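Local coordinates for protein BT_4661 (Bacteroides thetaiotaomicron, PDB 4AK1) that probably binds heparin and heparan sulphate at the cell surface, as a SusE-like component of the heparin utilisation locus, at residues 332-337 against 405-410. Numbering follows the deposited sequence.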
loop_
_atom_site.group_PDB
_atom_site.type_symbol
_atom_site.label_atom_id
_atom_site.label_comp_id
_atom_site.label_asym_id
_atom_site.label_seq_id
_atom_site.Cartn_x
_atom_site.Cartn_y
_atom_site.Cartn_z
ATOM N N GLU A 332 -57.572 -14.816 8.207
ATOM C CA GLU A 332 -57.436 -13.395 7.898
ATOM C C GLU A 332 -56.003 -13.131 7.401
ATOM O O GLU A 332 -55.052 -13.537 8.057
ATOM C CB GLU A 332 -57.775 -12.554 9.129
ATOM C CG GLU A 332 -57.925 -11.066 8.884
ATOM C CD GLU A 332 -59.269 -10.684 8.306
ATOM O OE1 GLU A 332 -60.318 -10.903 8.958
ATOM O OE2 GLU A 332 -59.281 -10.144 7.189
ATOM N N PRO A 333 -55.854 -12.501 6.215
ATOM C CA PRO A 333 -54.528 -12.104 5.725
ATOM C C PRO A 333 -53.895 -11.055 6.627
ATOM O O PRO A 333 -54.618 -10.308 7.296
ATOM C CB PRO A 333 -54.824 -11.475 4.357
ATOM C CG PRO A 333 -56.138 -12.034 3.945
ATOM C CD PRO A 333 -56.907 -12.229 5.222
ATOM N N ILE A 334 -52.562 -10.986 6.619
ATOM C CA ILE A 334 -51.817 -9.992 7.387
ATOM C C ILE A 334 -52.062 -8.592 6.848
ATOM O O ILE A 334 -51.990 -8.367 5.637
ATOM C CB ILE A 334 -50.304 -10.306 7.375
ATOM C CG1 ILE A 334 -50.076 -11.702 7.979
ATOM C CG2 ILE A 334 -49.519 -9.221 8.113
ATOM C CD1 ILE A 334 -48.755 -12.363 7.624
ATOM N N ALA A 335 -52.368 -7.654 7.747
ATOM C CA ALA A 335 -52.612 -6.262 7.368
ATOM C C ALA A 335 -52.245 -5.365 8.550
ATOM O O ALA A 335 -52.216 -5.826 9.701
ATOM C CB ALA A 335 -54.066 -6.065 6.952
ATOM N N ASN A 336 -51.932 -4.099 8.263
ATOM C CA ASN A 336 -51.548 -3.127 9.298
ATOM C C ASN A 336 -50.395 -3.634 10.163
ATOM O O ASN A 336 -50.354 -3.377 11.371
ATOM C CB ASN A 336 -52.767 -2.755 10.180
ATOM C CG ASN A 336 -53.989 -2.362 9.367
ATOM O OD1 ASN A 336 -55.132 -2.746 9.693
ATOM N ND2 ASN A 336 -53.772 -1.598 8.308
ATOM N N PHE A 337 -49.475 -4.377 9.555
ATOM C CA PHE A 337 -48.338 -4.925 10.289
ATOM C C PHE A 337 -47.204 -3.905 10.284
ATOM O O PHE A 337 -46.685 -3.566 9.228
ATOM C CB PHE A 337 -47.882 -6.282 9.714
ATOM C CG PHE A 337 -46.656 -6.859 10.397
ATOM C CD1 PHE A 337 -46.542 -6.860 11.793
ATOM C CD2 PHE A 337 -45.634 -7.433 9.648
ATOM C CE1 PHE A 337 -45.417 -7.387 12.418
ATOM C CE2 PHE A 337 -44.515 -7.976 10.267
ATOM C CZ PHE A 337 -44.397 -7.945 11.650
ATOM N N ALA A 405 -43.654 -11.467 8.936
ATOM C CA ALA A 405 -44.842 -12.204 9.384
ATOM C C ALA A 405 -45.360 -13.073 8.260
ATOM O O ALA A 405 -45.443 -12.624 7.119
ATOM C CB ALA A 405 -45.937 -11.240 9.824
ATOM N N THR A 406 -45.765 -14.297 8.588
ATOM C CA THR A 406 -46.225 -15.262 7.574
ATOM C C THR A 406 -47.392 -16.083 8.094
ATOM O O THR A 406 -47.348 -16.581 9.216
ATOM C CB THR A 406 -45.088 -16.248 7.206
ATOM O OG1 THR A 406 -44.005 -15.518 6.624
ATOM C CG2 THR A 406 -45.558 -17.338 6.222
ATOM N N ASN A 407 -48.419 -16.214 7.268
ATOM C CA ASN A 407 -49.442 -17.224 7.450
ATOM C C ASN A 407 -49.734 -17.875 6.093
ATOM O O ASN A 407 -49.019 -17.619 5.123
ATOM C CB ASN A 407 -50.703 -16.665 8.164
ATOM C CG ASN A 407 -51.465 -15.615 7.360
ATOM O OD1 ASN A 407 -51.225 -15.383 6.171
ATOM N ND2 ASN A 407 -52.440 -14.995 8.018
ATOM N N THR A 408 -50.780 -18.696 6.019
ATOM C CA THR A 408 -51.094 -19.438 4.792
ATOM C C THR A 408 -51.532 -18.530 3.636
ATOM O O THR A 408 -51.556 -18.956 2.479
ATOM C CB THR A 408 -52.182 -20.510 5.034
ATOM O OG1 THR A 408 -53.325 -19.892 5.622
ATOM C CG2 THR A 408 -51.691 -21.600 5.967
ATOM N N LYS A 409 -51.892 -17.286 3.951
ATOM C CA LYS A 409 -52.317 -16.325 2.935
ATOM C C LYS A 409 -51.143 -15.533 2.338
ATOM O O LYS A 409 -51.306 -14.852 1.323
ATOM C CB LYS A 409 -53.387 -15.366 3.479
ATOM C CG LYS A 409 -54.721 -16.024 3.832
ATOM C CD LYS A 409 -55.495 -16.433 2.596
ATOM C CE LYS A 409 -56.774 -17.173 2.977
ATOM N NZ LYS A 409 -57.880 -16.253 3.377
ATOM N N GLY A 410 -49.971 -15.638 2.958
ATOM C CA GLY A 410 -48.765 -14.977 2.452
ATOM C C GLY A 410 -47.862 -14.396 3.522
ATOM O O GLY A 410 -48.011 -14.694 4.717
HETATM O O HOH W 1 -51.167 -12.869 4.909
#
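Asn407 reaches across to the 332-337 loop with both ends of its amide. Asn407 ND2 gives a weak hydrogen bond to Glu332 O, 3.0 Å long but bent to 130° at the hydrogen, and OD1 accepts from a water that in turn accepts from Ile334 N. Ile334 runs antiparallel alongside the Asn407 side chain, its CG1 next to the amide, and brings Ile334 CD1 to 3.7 Å from Ala405 CB. Ala405 CB also lies over one face of the Phe337 ring, 4.0 Å from its centroid, a CH-pi contact. At the outer edge, Lys409 CB packs 4.1 Å from Pro333 CA, while its NZ bonds to Ile331 O and pairs with Glu240.

Both ends of the amide have a second partner: ND2 also bonds to Asp361 O, and Asn407 OD1 accepts from Lys409 N (3.0 Å), the donor 52° out of the carbonyl plane, closing an Asx turn. With CG between backbone N and carbonyl carbon (chi1 66°), OD1 turns back onto its own turn while ND2 faces the loop. A leucine in place of this asparagine would probably leave Glu332 O, Asp361 O and the water without this partner, and Lys409 N without its Asx-turn acceptor. The 332-337 loop, leading into strand 342-345, thus packs on a beta hairpin whose strands 397-407 and 410-421 are joined by a type I turn, Asn407 N to Gly410 O 3.0 Å and Gly410 N to Asn407 O 3.1 Å.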